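Local structure of glutathione s-transferase (Haemonchus contortus, 2WS2) at residues T7-R12 with L34-W39; M46-L51 with Q60-V65; N100-Y105 with D123-A128; I135-L140 with D174-V179; A86-I91 with L153-L158. The protein probably catalyses the conjugation of glutathione to halide-bearing electrophiles, giving an S-substituted glutathione and releasing a halide ion and a proton. All coordinates share one frame; numbering follows the deposited sequence.

Contact 1: residues T7-R12 with L34-W39; sequences TYFNGR and LTHEEW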
# COMPACT_ATOMS: atom_id res chain seq x y z
N THR A 7 9.29 5.65 -16.23
CA THR A 7 8.93 7.04 -16.45
C THR A 7 8.53 7.65 -15.14
O THR A 7 7.60 7.18 -14.48
CB THR A 7 7.77 7.20 -17.51
OG1 THR A 7 8.18 6.64 -18.76
CG2 THR A 7 7.47 8.64 -17.75
N TYR A 8 9.27 8.69 -14.74
CA TYR A 8 8.98 9.42 -13.55
C TYR A 8 9.52 10.85 -13.71
O TYR A 8 10.14 11.16 -14.72
CB TYR A 8 9.56 8.69 -12.31
CG TYR A 8 9.11 9.27 -11.00
CD1 TYR A 8 7.77 9.29 -10.67
CD2 TYR A 8 10.03 9.82 -10.09
CE1 TYR A 8 7.34 9.87 -9.51
CE2 TYR A 8 9.61 10.38 -8.90
CZ TYR A 8 8.28 10.40 -8.61
OH TYR A 8 7.85 10.96 -7.44
N PHE A 9 9.19 11.73 -12.78
CA PHE A 9 9.80 13.06 -12.75
C PHE A 9 11.29 12.96 -12.46
O PHE A 9 11.78 11.90 -12.09
CB PHE A 9 9.07 13.95 -11.73
CG PHE A 9 7.60 14.07 -12.02
CD1 PHE A 9 6.66 13.58 -11.13
CD2 PHE A 9 7.17 14.64 -13.21
CE1 PHE A 9 5.29 13.68 -11.40
CE2 PHE A 9 5.81 14.73 -13.51
CZ PHE A 9 4.88 14.26 -12.60
N ASN A 10 12.03 14.04 -12.66
CA ASN A 10 13.45 14.00 -12.35
C ASN A 10 13.58 14.09 -10.86
O ASN A 10 13.18 15.10 -10.24
CB ASN A 10 14.23 15.09 -13.08
CG ASN A 10 15.68 14.71 -13.34
OD1 ASN A 10 16.10 14.63 -14.50
ND2 ASN A 10 16.45 14.43 -12.27
N GLY A 11 14.09 13.02 -10.26
CA GLY A 11 14.33 12.98 -8.83
C GLY A 11 14.03 11.61 -8.25
O GLY A 11 13.79 10.64 -8.97
N ARG A 12 14.04 11.53 -6.94
CA ARG A 12 14.04 10.23 -6.30
C ARG A 12 12.59 9.83 -6.15
O ARG A 12 12.12 9.11 -6.99
CB ARG A 12 14.75 10.27 -4.97
CG ARG A 12 16.27 10.24 -5.18
CD ARG A 12 16.97 10.23 -3.86
NE ARG A 12 16.39 11.21 -2.96
CZ ARG A 12 16.72 12.50 -2.89
NH1 ARG A 12 17.66 13.01 -3.67
NH2 ARG A 12 16.09 13.29 -2.03
N LEU A 34 10.99 13.11 -16.51
CA LEU A 34 10.19 14.11 -17.22
C LEU A 34 10.07 15.36 -16.36
O LEU A 34 9.95 15.30 -15.13
CB LEU A 34 8.76 13.59 -17.56
CG LEU A 34 8.52 12.40 -18.52
CD1 LEU A 34 7.00 12.07 -18.61
CD2 LEU A 34 9.09 12.64 -19.91
N THR A 35 10.09 16.51 -17.03
CA THR A 35 9.97 17.77 -16.35
C THR A 35 8.51 17.92 -15.98
O THR A 35 7.61 17.25 -16.55
CB THR A 35 10.38 18.95 -17.30
OG1 THR A 35 9.62 18.85 -18.49
CG2 THR A 35 11.87 18.92 -17.68
N HIS A 36 8.25 18.77 -15.01
CA HIS A 36 6.87 19.12 -14.72
C HIS A 36 6.22 19.81 -15.95
O HIS A 36 5.02 19.74 -16.17
CB HIS A 36 6.81 19.97 -13.47
CG HIS A 36 6.88 19.19 -12.20
ND1 HIS A 36 7.84 18.22 -11.97
CD2 HIS A 36 6.13 19.25 -11.08
CE1 HIS A 36 7.66 17.71 -10.77
NE2 HIS A 36 6.65 18.33 -10.20
N GLU A 37 7.05 20.44 -16.77
CA GLU A 37 6.60 21.21 -17.91
C GLU A 37 6.31 20.33 -19.13
O GLU A 37 5.49 20.70 -19.95
CB GLU A 37 7.61 22.33 -18.25
CG GLU A 37 7.84 23.43 -17.14
CD GLU A 37 8.47 22.85 -15.85
OE1 GLU A 37 9.22 21.90 -15.97
OE2 GLU A 37 8.22 23.34 -14.74
N GLU A 38 7.01 19.21 -19.25
CA GLU A 38 6.82 18.24 -20.32
C GLU A 38 5.64 17.30 -20.01
O GLU A 38 5.04 16.73 -20.92
CB GLU A 38 8.04 17.31 -20.40
CG GLU A 38 9.14 17.66 -21.32
CD GLU A 38 10.32 16.68 -21.14
OE1 GLU A 38 10.85 16.48 -19.99
OE2 GLU A 38 10.69 16.12 -22.19
N TRP A 39 5.37 17.12 -18.72
CA TRP A 39 4.49 16.06 -18.22
C TRP A 39 3.07 15.99 -18.89
O TRP A 39 2.62 14.90 -19.21
CB TRP A 39 4.46 16.07 -16.67
CG TRP A 39 3.22 15.44 -15.98
CD1 TRP A 39 2.31 16.10 -15.23
CD2 TRP A 39 2.79 14.06 -16.01
NE1 TRP A 39 1.34 15.23 -14.77
CE2 TRP A 39 1.60 13.98 -15.24
CE3 TRP A 39 3.28 12.91 -16.62
CZ2 TRP A 39 0.89 12.77 -15.06
CZ3 TRP A 39 2.57 11.70 -16.45
CH2 TRP A 39 1.38 11.65 -15.67

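Contact 2: residues M46-L51 with Q60-V65; sequences MPFGQL and QLPQSV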
# COMPACT_ATOMS: atom_id res chain seq x y z
N MET A 46 -0.54 7.56 -19.73
CA MET A 46 -0.38 6.68 -18.55
C MET A 46 -1.74 6.11 -18.12
O MET A 46 -2.77 6.80 -18.22
CB MET A 46 0.32 7.38 -17.40
CG MET A 46 1.72 8.03 -17.75
SD MET A 46 2.95 7.05 -18.65
CE MET A 46 3.72 8.34 -19.59
N PRO A 47 -1.75 4.82 -17.69
CA PRO A 47 -2.80 4.07 -17.04
C PRO A 47 -3.74 4.84 -16.14
O PRO A 47 -4.95 4.88 -16.40
CB PRO A 47 -2.00 3.07 -16.21
CG PRO A 47 -0.89 2.71 -17.16
CD PRO A 47 -0.65 3.90 -18.05
N PHE A 48 -3.23 5.41 -15.06
CA PHE A 48 -4.09 6.21 -14.23
C PHE A 48 -3.68 7.69 -14.27
O PHE A 48 -3.98 8.44 -13.36
CB PHE A 48 -4.20 5.67 -12.77
CG PHE A 48 -4.19 4.14 -12.63
CD1 PHE A 48 -5.04 3.30 -13.38
CD2 PHE A 48 -3.35 3.54 -11.66
CE1 PHE A 48 -5.03 1.91 -13.22
CE2 PHE A 48 -3.35 2.13 -11.46
CZ PHE A 48 -4.19 1.32 -12.25
N GLY A 49 -3.02 8.12 -15.34
CA GLY A 49 -2.73 9.55 -15.55
C GLY A 49 -1.76 10.05 -14.48
O GLY A 49 -1.88 11.17 -13.98
N GLN A 50 -0.82 9.17 -14.14
CA GLN A 50 -0.02 9.24 -12.96
C GLN A 50 1.38 8.68 -13.28
O GLN A 50 1.58 7.90 -14.23
CB GLN A 50 -0.68 8.44 -11.81
CG GLN A 50 -1.77 9.23 -11.05
CD GLN A 50 -2.49 8.42 -9.96
OE1 GLN A 50 -3.65 8.71 -9.65
NE2 GLN A 50 -1.79 7.42 -9.36
N LEU A 51 2.36 9.11 -12.49
CA LEU A 51 3.68 8.48 -12.54
C LEU A 51 4.02 7.98 -11.14
O LEU A 51 3.51 8.50 -10.15
CB LEU A 51 4.72 9.47 -13.09
CG LEU A 51 4.72 9.88 -14.56
CD1 LEU A 51 5.89 10.88 -14.86
CD2 LEU A 51 4.75 8.70 -15.54
N GLN A 60 2.41 -1.54 -19.96
CA GLN A 60 2.44 -0.63 -18.79
C GLN A 60 2.03 -1.18 -17.46
O GLN A 60 0.95 -1.77 -17.31
CB GLN A 60 1.69 0.67 -19.05
CG GLN A 60 2.59 1.68 -19.73
CD GLN A 60 1.86 2.58 -20.67
OE1 GLN A 60 2.39 3.61 -21.08
NE2 GLN A 60 0.63 2.19 -21.03
N LEU A 61 2.91 -0.97 -16.47
CA LEU A 61 2.58 -1.20 -15.07
C LEU A 61 2.58 0.09 -14.22
O LEU A 61 3.64 0.73 -14.02
CB LEU A 61 3.42 -2.36 -14.47
CG LEU A 61 3.06 -2.81 -13.04
CD1 LEU A 61 1.73 -3.63 -12.92
CD2 LEU A 61 4.23 -3.64 -12.39
N PRO A 62 1.39 0.50 -13.73
CA PRO A 62 1.38 1.64 -12.83
C PRO A 62 1.61 1.34 -11.34
O PRO A 62 1.55 0.19 -10.94
CB PRO A 62 -0.02 2.22 -13.03
CG PRO A 62 -0.91 0.98 -13.33
CD PRO A 62 0.04 -0.11 -13.89
N GLN A 63 1.90 2.41 -10.57
CA GLN A 63 1.77 2.52 -9.11
C GLN A 63 3.11 2.03 -8.49
O GLN A 63 3.57 0.96 -8.82
CB GLN A 63 0.55 1.76 -8.54
CG GLN A 63 -0.83 2.51 -8.54
CD GLN A 63 -1.03 3.47 -7.35
OE1 GLN A 63 -0.24 3.52 -6.43
NE2 GLN A 63 -2.11 4.24 -7.40
N SER A 64 3.72 2.86 -7.63
CA SER A 64 5.11 2.61 -7.18
C SER A 64 5.38 1.25 -6.53
O SER A 64 6.25 0.55 -6.99
CB SER A 64 5.68 3.76 -6.31
OG SER A 64 4.73 4.31 -5.41
N VAL A 65 4.61 0.89 -5.52
CA VAL A 65 4.70 -0.39 -4.74
C VAL A 65 4.39 -1.66 -5.61
O VAL A 65 5.25 -2.55 -5.74
CB VAL A 65 3.85 -0.32 -3.45
CG1 VAL A 65 4.15 -1.51 -2.47
CG2 VAL A 65 4.16 0.95 -2.70

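Contact 3: residues N100-Y105 with D123-A128; sequences NEVRPY and DVFEPA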
# COMPACT_ATOMS: atom_id res chain seq x y z
N ASN A 100 3.17 8.61 5.61
CA ASN A 100 1.94 9.39 5.53
C ASN A 100 1.59 10.17 6.79
O ASN A 100 1.15 11.32 6.73
CB ASN A 100 0.77 8.49 5.15
CG ASN A 100 0.56 8.41 3.65
OD1 ASN A 100 1.50 8.23 2.87
ND2 ASN A 100 -0.70 8.52 3.24
N GLU A 101 1.77 9.52 7.94
CA GLU A 101 1.55 10.16 9.24
C GLU A 101 2.67 11.21 9.49
O GLU A 101 2.72 11.84 10.55
CB GLU A 101 1.59 9.07 10.34
CG GLU A 101 0.76 9.36 11.61
CD GLU A 101 1.51 8.98 12.88
OE1 GLU A 101 1.05 9.37 13.97
OE2 GLU A 101 2.59 8.34 12.80
N VAL A 102 3.56 11.39 8.54
CA VAL A 102 4.71 12.26 8.78
C VAL A 102 4.93 13.38 7.74
O VAL A 102 5.78 14.26 7.92
CB VAL A 102 5.99 11.39 9.03
CG1 VAL A 102 7.12 11.73 8.10
CG2 VAL A 102 6.37 11.42 10.53
N ARG A 103 4.14 13.35 6.67
CA ARG A 103 4.14 14.36 5.60
C ARG A 103 3.89 15.78 6.15
O ARG A 103 4.74 16.64 6.02
CB ARG A 103 3.08 14.05 4.52
CG ARG A 103 3.49 13.18 3.35
CD ARG A 103 2.74 11.85 3.41
NE ARG A 103 2.62 11.15 2.13
CZ ARG A 103 3.57 10.41 1.56
NH1 ARG A 103 4.77 10.30 2.14
NH2 ARG A 103 3.35 9.82 0.39
N PRO A 104 2.69 16.05 6.71
CA PRO A 104 2.40 17.38 7.24
C PRO A 104 3.52 18.06 8.00
O PRO A 104 3.61 19.29 7.96
CB PRO A 104 1.21 17.12 8.16
CG PRO A 104 0.43 16.12 7.38
CD PRO A 104 1.44 15.27 6.61
N TYR A 105 4.38 17.29 8.66
CA TYR A 105 5.56 17.87 9.31
C TYR A 105 6.78 17.91 8.36
O TYR A 105 7.75 18.62 8.59
CB TYR A 105 5.86 17.14 10.63
CG TYR A 105 7.21 17.47 11.22
CD1 TYR A 105 7.40 18.63 11.97
CD2 TYR A 105 8.31 16.66 10.97
CE1 TYR A 105 8.63 18.95 12.49
CE2 TYR A 105 9.56 16.98 11.48
CZ TYR A 105 9.70 18.12 12.25
OH TYR A 105 10.93 18.45 12.76
N ASP A 123 4.11 16.67 18.40
CA ASP A 123 2.74 16.07 18.50
C ASP A 123 2.36 15.23 17.25
O ASP A 123 1.28 14.60 17.20
CB ASP A 123 1.64 17.10 18.85
CG ASP A 123 1.69 17.57 20.33
OD1 ASP A 123 1.20 16.87 21.25
OD2 ASP A 123 2.18 18.68 20.59
N VAL A 124 3.24 15.20 16.27
CA VAL A 124 3.08 14.35 15.09
C VAL A 124 4.31 13.45 14.86
O VAL A 124 4.23 12.22 14.99
CB VAL A 124 2.76 15.18 13.82
CG1 VAL A 124 2.96 14.34 12.55
CG2 VAL A 124 1.33 15.78 13.88
N PHE A 125 5.45 14.08 14.56
CA PHE A 125 6.64 13.40 14.05
C PHE A 125 7.35 12.49 15.04
O PHE A 125 7.75 11.38 14.69
CB PHE A 125 7.66 14.43 13.51
CG PHE A 125 9.00 13.83 13.14
CD1 PHE A 125 9.18 13.16 11.93
CD2 PHE A 125 10.09 13.92 14.03
CE1 PHE A 125 10.42 12.60 11.60
CE2 PHE A 125 11.34 13.35 13.71
CZ PHE A 125 11.50 12.70 12.49
N GLU A 126 7.57 12.98 16.25
CA GLU A 126 8.42 12.26 17.18
C GLU A 126 7.70 11.05 17.79
O GLU A 126 8.28 9.97 17.85
CB GLU A 126 9.01 13.19 18.24
CG GLU A 126 9.51 14.49 17.62
CD GLU A 126 10.89 14.86 18.04
OE1 GLU A 126 11.03 15.59 19.06
OE2 GLU A 126 11.82 14.44 17.33
N PRO A 127 6.42 11.20 18.18
CA PRO A 127 5.75 9.98 18.62
C PRO A 127 5.50 9.03 17.45
O PRO A 127 5.08 7.89 17.68
CB PRO A 127 4.42 10.49 19.20
CG PRO A 127 4.59 11.99 19.32
CD PRO A 127 5.51 12.35 18.25
N ALA A 128 5.78 9.49 16.23
CA ALA A 128 5.69 8.65 15.02
C ALA A 128 7.01 8.00 14.74
O ALA A 128 7.06 6.88 14.25
CB ALA A 128 5.23 9.47 13.79

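Contact 4: residues I135-L140 with D174-V179; sequences IVTKIL and DGFPEV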
# COMPACT_ATOMS: atom_id res chain seq x y z
N ILE A 135 9.74 -0.28 16.48
CA ILE A 135 9.38 -1.42 15.62
C ILE A 135 10.58 -1.95 14.84
O ILE A 135 10.97 -3.09 15.05
CB ILE A 135 8.16 -1.09 14.66
CG1 ILE A 135 6.87 -1.22 15.44
CG2 ILE A 135 8.14 -2.05 13.49
CD1 ILE A 135 5.77 -0.25 15.07
N VAL A 136 11.17 -1.15 13.95
CA VAL A 136 12.31 -1.59 13.17
C VAL A 136 13.44 -2.16 14.10
O VAL A 136 14.11 -3.10 13.74
CB VAL A 136 12.99 -0.46 12.35
CG1 VAL A 136 13.90 -1.05 11.30
CG2 VAL A 136 11.99 0.52 11.71
N THR A 137 13.70 -1.53 15.22
CA THR A 137 14.88 -1.99 16.01
C THR A 137 14.61 -3.39 16.61
O THR A 137 15.51 -4.23 16.62
CB THR A 137 15.41 -0.95 17.04
OG1 THR A 137 16.17 -1.63 18.07
CG2 THR A 137 14.31 -0.22 17.71
N LYS A 138 13.36 -3.64 16.97
CA LYS A 138 12.84 -4.96 17.38
C LYS A 138 12.99 -6.06 16.32
O LYS A 138 13.53 -7.15 16.62
CB LYS A 138 11.38 -4.86 17.87
CG LYS A 138 11.27 -4.36 19.29
CD LYS A 138 10.08 -3.41 19.48
CE LYS A 138 9.96 -2.85 20.90
NZ LYS A 138 11.21 -2.90 21.76
N ILE A 139 12.54 -5.78 15.08
CA ILE A 139 12.67 -6.69 13.95
C ILE A 139 14.13 -7.03 13.61
O ILE A 139 14.48 -8.18 13.31
CB ILE A 139 12.09 -6.10 12.64
CG1 ILE A 139 10.57 -5.92 12.72
CG2 ILE A 139 12.40 -7.01 11.49
CD1 ILE A 139 10.03 -5.11 11.52
N LEU A 140 14.97 -6.00 13.59
CA LEU A 140 16.38 -6.21 13.38
C LEU A 140 16.89 -7.21 14.43
O LEU A 140 17.47 -8.20 14.07
CB LEU A 140 17.17 -4.90 13.44
CG LEU A 140 17.03 -3.88 12.29
CD1 LEU A 140 18.09 -2.79 12.43
CD2 LEU A 140 17.12 -4.49 10.93
N ASP A 174 18.51 9.04 16.33
CA ASP A 174 19.31 9.39 17.51
C ASP A 174 19.33 8.23 18.52
O ASP A 174 20.31 7.47 18.57
CB ASP A 174 18.83 10.72 18.14
CG ASP A 174 19.84 11.29 19.16
OD1 ASP A 174 21.04 11.46 18.80
OD2 ASP A 174 19.45 11.56 20.31
N GLY A 175 18.26 8.05 19.29
CA GLY A 175 18.18 6.92 20.20
C GLY A 175 17.96 5.57 19.52
O GLY A 175 17.34 4.68 20.11
N PHE A 176 18.49 5.39 18.31
CA PHE A 176 18.29 4.15 17.55
C PHE A 176 19.46 3.76 16.66
O PHE A 176 19.30 3.75 15.43
CB PHE A 176 17.04 4.28 16.67
CG PHE A 176 15.80 4.63 17.43
CD1 PHE A 176 15.13 3.66 18.17
CD2 PHE A 176 15.29 5.92 17.40
CE1 PHE A 176 13.99 3.99 18.88
CE2 PHE A 176 14.12 6.26 18.08
CZ PHE A 176 13.47 5.29 18.84
N PRO A 177 20.63 3.41 17.25
CA PRO A 177 21.81 3.05 16.45
C PRO A 177 21.65 1.78 15.64
O PRO A 177 22.38 1.57 14.69
CB PRO A 177 22.92 2.80 17.51
CG PRO A 177 22.20 2.53 18.75
CD PRO A 177 20.93 3.35 18.70
N GLU A 178 20.71 0.92 16.00
CA GLU A 178 20.52 -0.25 15.15
C GLU A 178 19.87 0.10 13.84
O GLU A 178 20.20 -0.49 12.82
CB GLU A 178 19.82 -1.40 15.87
CG GLU A 178 20.82 -2.25 16.72
CD GLU A 178 20.96 -1.73 18.12
OE1 GLU A 178 20.62 -0.55 18.33
OE2 GLU A 178 21.36 -2.51 19.04
N VAL A 179 18.96 1.06 13.87
CA VAL A 179 18.30 1.52 12.65
C VAL A 179 19.38 2.14 11.77
O VAL A 179 19.67 1.65 10.67
CB VAL A 179 17.20 2.57 12.98
CG1 VAL A 179 16.46 3.03 11.74
CG2 VAL A 179 16.26 2.00 14.00

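Contact 5: residues A86-I91 with L153-L158; sequences AVVDSI and LTFADL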
# COMPACT_ATOMS: atom_id res chain seq x y z
N ALA A 86 5.49 -11.96 2.36
CA ALA A 86 4.34 -11.24 2.89
C ALA A 86 4.86 -10.46 4.05
O ALA A 86 4.38 -9.40 4.36
CB ALA A 86 3.27 -12.20 3.34
N VAL A 87 5.81 -11.04 4.75
CA VAL A 87 6.45 -10.30 5.86
C VAL A 87 7.04 -8.98 5.33
O VAL A 87 6.82 -7.91 5.89
CB VAL A 87 7.49 -11.19 6.58
CG1 VAL A 87 8.62 -10.32 7.25
CG2 VAL A 87 6.81 -12.14 7.61
N VAL A 88 7.80 -9.10 4.26
CA VAL A 88 8.41 -8.04 3.46
C VAL A 88 7.38 -7.02 3.02
O VAL A 88 7.57 -5.81 3.25
CB VAL A 88 9.00 -8.66 2.19
CG1 VAL A 88 9.12 -7.61 1.05
CG2 VAL A 88 10.38 -9.30 2.47
N ASP A 89 6.27 -7.53 2.47
CA ASP A 89 5.16 -6.68 2.15
C ASP A 89 4.71 -5.94 3.40
O ASP A 89 4.59 -4.78 3.33
CB ASP A 89 3.96 -7.49 1.52
CG ASP A 89 4.21 -7.87 0.06
OD1 ASP A 89 5.12 -7.27 -0.59
OD2 ASP A 89 3.50 -8.76 -0.49
N SER A 90 4.52 -6.61 4.55
CA SER A 90 3.88 -5.97 5.71
C SER A 90 4.74 -4.83 6.27
O SER A 90 4.23 -3.86 6.82
CB SER A 90 3.60 -6.99 6.84
OG SER A 90 4.83 -7.26 7.57
N ILE A 91 6.06 -5.02 6.20
CA ILE A 91 7.04 -3.95 6.62
C ILE A 91 7.10 -2.72 5.66
O ILE A 91 6.98 -1.60 6.09
CB ILE A 91 8.46 -4.53 6.87
CG1 ILE A 91 8.38 -5.60 7.97
CG2 ILE A 91 9.44 -3.36 7.30
CD1 ILE A 91 9.69 -6.35 8.28
N LEU A 153 19.29 -9.03 0.77
CA LEU A 153 18.58 -7.78 0.70
C LEU A 153 17.15 -8.08 0.21
O LEU A 153 16.96 -8.91 -0.63
CB LEU A 153 19.30 -6.80 -0.24
CG LEU A 153 20.37 -5.87 0.37
CD1 LEU A 153 19.88 -5.12 1.60
CD2 LEU A 153 21.65 -6.65 0.69
N THR A 154 16.17 -7.44 0.82
CA THR A 154 14.81 -7.37 0.22
C THR A 154 14.40 -5.91 -0.03
O THR A 154 15.13 -5.00 0.38
CB THR A 154 13.84 -8.15 1.12
OG1 THR A 154 12.64 -8.47 0.39
CG2 THR A 154 13.53 -7.36 2.38
N PHE A 155 13.24 -5.62 -0.68
CA PHE A 155 12.94 -4.21 -1.02
C PHE A 155 12.46 -3.51 0.23
O PHE A 155 12.46 -2.27 0.30
CB PHE A 155 11.92 -4.02 -2.20
CG PHE A 155 10.55 -4.62 -1.92
CD1 PHE A 155 10.26 -5.92 -2.32
CD2 PHE A 155 9.57 -3.90 -1.24
CE1 PHE A 155 9.01 -6.51 -2.04
CE2 PHE A 155 8.30 -4.47 -0.98
CZ PHE A 155 8.04 -5.79 -1.38
N ALA A 156 12.12 -4.31 1.25
CA ALA A 156 11.74 -3.75 2.54
C ALA A 156 12.94 -3.02 3.21
O ALA A 156 12.76 -1.98 3.85
CB ALA A 156 11.21 -4.80 3.43
N ASP A 157 14.12 -3.62 3.06
CA ASP A 157 15.40 -2.94 3.32
C ASP A 157 15.56 -1.65 2.50
O ASP A 157 15.93 -0.60 3.03
CB ASP A 157 16.53 -3.92 3.00
CG ASP A 157 16.61 -5.05 4.02
OD1 ASP A 157 16.56 -4.75 5.20
OD2 ASP A 157 16.70 -6.22 3.64
N LEU A 158 15.22 -1.70 1.21
CA LEU A 158 15.45 -0.55 0.36
C LEU A 158 14.64 0.64 0.84
O LEU A 158 15.16 1.76 0.91
CB LEU A 158 15.29 -0.88 -1.13
CG LEU A 158 16.24 -1.97 -1.63
CD1 LEU A 158 16.09 -2.22 -3.09
CD2 LEU A 158 17.74 -1.65 -1.30

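Contact 1: residues T7-R12 with L34-W39
Phe9 points the edge of its ring into the face of Trp39, with Phe9 CE2 standing 3.6 Å from Trp39 CG. The pair is T-shaped, its planes 80° apart, so the weakly positive rim hydrogens of Phe9 meet the pi cloud of the indole's five-membered ring. Trp39 reaches the spot because its CG is anti to the backbone N (chi1 156°). One face of Phe9 is taken by His36, whose CE1 lies 3.8 Å from Phe9 CG; these two rings meet at an oblique angle. Beneath this aromatic cluster the backbones are tied by Leu34 N, which donates to Tyr8 O at 2.8 Å. The carbonyl of Leu34 then receives a CA-H...O contact from Phe9 CA (3.3 Å) and a weak bond from Asn10 N. This is the parallel pairing of strands 4-9 and 30-34, joined through helix 16-24 as the beta-alpha-beta unit that opens the thioredoxin-like domain of glutathione transferases. At its side-chain end, Leu34 CD1 packs on Thr7 CG2 at 3.6 Å; the beta-branched Thr7 suits an extended strand, and the apolar Leu34 its buried place. Outside the cluster, Thr35 and Glu38 fix the turn that presents His36 and Trp39. In this ST motif Thr35 OG1 accepts from Glu38 N at 2.7 Å, while Glu38 OE1 is gripped by both Thr35 N and Thr35 OG1. Tyr8, whose CB points away from 34-39, bonds through its OH to Ala14 N.

Contact 2: residues M46-L51 with Q60-V65
Phe48 and Pro62 make the tightest apolar contact, Phe48 CE2 lying 3.3 Å from Pro62 CG, and the two side chains cross at nearly a right angle. Pro62 CB and CG both touch the CE2 end of the ring, while Gln63 CG comes up at the ring edge, 3.9 Å from Phe48 CE2. Phe48 also packs on Gln94 and Ile135 of the second subunit, an arrangement reminiscent of the lock-and-key aromatic of other glutathione transferase dimers. Pro47 continues the patch: its CB is 3.7 Å from Pro62 CG, and its CG packs on the methylene Gln60 CB at 3.8 Å. The two rigid pyrrolidine rings thus touch through Pro47 CB and the CB-CG edge of Pro62, at little cost in entropy. The loop 46-51 is held in position for this by a type I turn from Met46 to Gly49, whose closing bond from Gly49 N to Met46 O is weak; Gly49 itself has a positive phi of 66°, easy without a side chain. Strand 59-62 is an outermost strand of the thioredoxin-like sheet, and Gln63, at the N-cap position, leads from it into helix 64-75. Polar interactions run to the second subunit. Gln50, extended beyond CG, and Gln63, bent at chi2 (-82°), bring their amides together without bonding, their planes 73° apart. Gln50 OE1 accepts from Gln94 NE2 of the second subunit, while Gln63 NE2 is shared between Gln94 OE1 and Asp97 OD1 of that subunit.

Contact 3: residues N100-Y105 with D123-A128
Tyr105, whose ring lies against Phe125, hydrogen-bonds through its OH to the carboxylate oxygen Glu121 OE2, two residues before the segment 123-128 and about one turn before Phe125. That bond fixes the far end of the phenol, and the rest of the ring is left for apolar packing. Phe125 CB sits over its face, 3.9 Å from the ring centroid and 29° off the normal, a CH-pi contact whose closest approach is Phe125 CB to Tyr105 CD2 at 3.4 Å. Both residues have CG anti to the backbone N (chi1 168° and 172°), which sends each ring out toward the facing segment. The two rings meet obliquely, their centroids 5.0 Å apart.

Val102 fills the angle beside them: its CG2 is 3.6 Å from Phe125 CD1 and 4.0 Å from Ala128 CB. A short, branched valine suits this place because the backbones come close, Val102 CA and Phe125 CA being 5.7 Å apart; Ala128 offers Val102 CG2 just a methyl. Val124 CG1 leans on the carbonyl oxygen of Glu101 at 3.2 Å, and the carboxylate of Glu101 bends across the methyl of Ala128 at the exposed margin. No hydrogen bond crosses the contact, so shape does the work. The segment 123-128 is irregular, with a wider pi-type turn at 123-125 and a kink to which Pro127, lacking an N-H, contributes.

Here the short helix 103-107, which follows helix 82-100, is laid against the N-terminal part of the long helix 118-143 in the all-helical C-terminal domain. Tyr169 and Leu172, from the loop ahead of helix 177-186, also pack on Phe125, and Glu126 OE2 bonds to Tyr169 OH.

Contact 4: residues I135-L140 with D174-V179
Thr137 faces the start of helix 177-186 with all of its side-chain atoms. Its CB lies 4.3 Å from Val179 CG2. From there the hydroxyl branch, OG1, points to the CB methylene of Glu178 in helix 177-186, 4.3 Å from Glu178 CB. OG1 stands anti to the backbone N (chi1 159°), which leaves CG2 in the crowded position between the backbone N and the carbonyl carbon, 4.0 Å from Phe176 CD1, the two side chains crossing at about a right angle. A short beta-branched residue fits because the backbones are close: Thr137 CA and Val179 CA are 5.9 Å apart. One turn along, Leu140 CD1 extends the patch to Glu178 CB at 4.1 Å, and Val136 CB meets Val179 CG2 at 4.4 Å, so Val179 rests between Val136 and Thr137. Phe176 holds the N-cap position, with Pro177 behind it, a residue at ease in a first turn where no N-H is needed for helix bonding.

The packing therefore joins the C-terminal part of helix 118-143 to the first turn of helix 177-186, inside the C-terminal domain. Phe176 spreads further along the same long helix, onto Arg129, Gln130 and Thr134, while Leu148, in the loop before helix 155-162, touches Val136 and Leu140.

Contact 5: residues A86-I91 with L153-L158
Val88 and Phe155 meet through two complementary torsions. Phe155 has its CG between the backbone N and the carbonyl carbon (chi1 61°), a rotamer that a helix interior excludes but a first turn tolerates, and this swings the ring across to helix 82-100. Val88 has CG1 anti to the backbone N (chi1 156°), which sets that methyl over the ring face, Val88 CG1 to Phe155 CZ being a tight 3.2 Å. The other methyl, Val88 CG2, runs past Thr154 in the opposite direction and lies 3.2 Å from Thr154 OG1. At the ring's edge, in its plane, Asp89 OD1 stands 3.4 Å from Phe155 CZ, where the ring hydrogens are slightly positive; the same oxygen forms a salt bridge with Arg69 NE.

Ala156 suits its site by its size. Val88 CA and Ala156 CA are only 5.5 Å apart, and the alanine methyl reaches both Val88 CG1 at 4.2 Å and Ile91 CB at 4.4 Å. The helix start is fixed by Thr154 N donating to Asp157 OD2 at 3.1 Å and an almost straight 174°, half of a capping box, as at this helix start in other glutathione transferases; the reciprocal bond from the Thr154 side chain is missing, its OG1 being engaged with Tyr77 O.

The N terminus of helix 155-162 is thus buried against helix 82-100. Helix 16-24 of the thioredoxin-like domain covers Phe155 and Leu158 through Ile17, and Val186 of helix 177-186 packs on Leu158.

How the contacts relate
From the N terminus, contact 1 closes a loop around helix 16-24, and contact 2 then closes a short one holding strand 53-56; they touch through Trp39 and Leu51, both on the four-stranded thioredoxin-like sheet, contact 1 at outer strand 30-34 and contact 2 at outer strand 59-62. The C-terminal domain begins in earnest with contact 5, whose long loop from 86-91 to 153-158 contains contact 3 entirely. Contact 4 opens inside that loop and closes beyond it, so contacts 4 and 5 cross, and Ile91 and Ile139 touch between them. Contacts 3 and 4 hold different stretches of helix 118-143, their centres about 18 Å apart. Contacts 2 and 5 both border the second subunit.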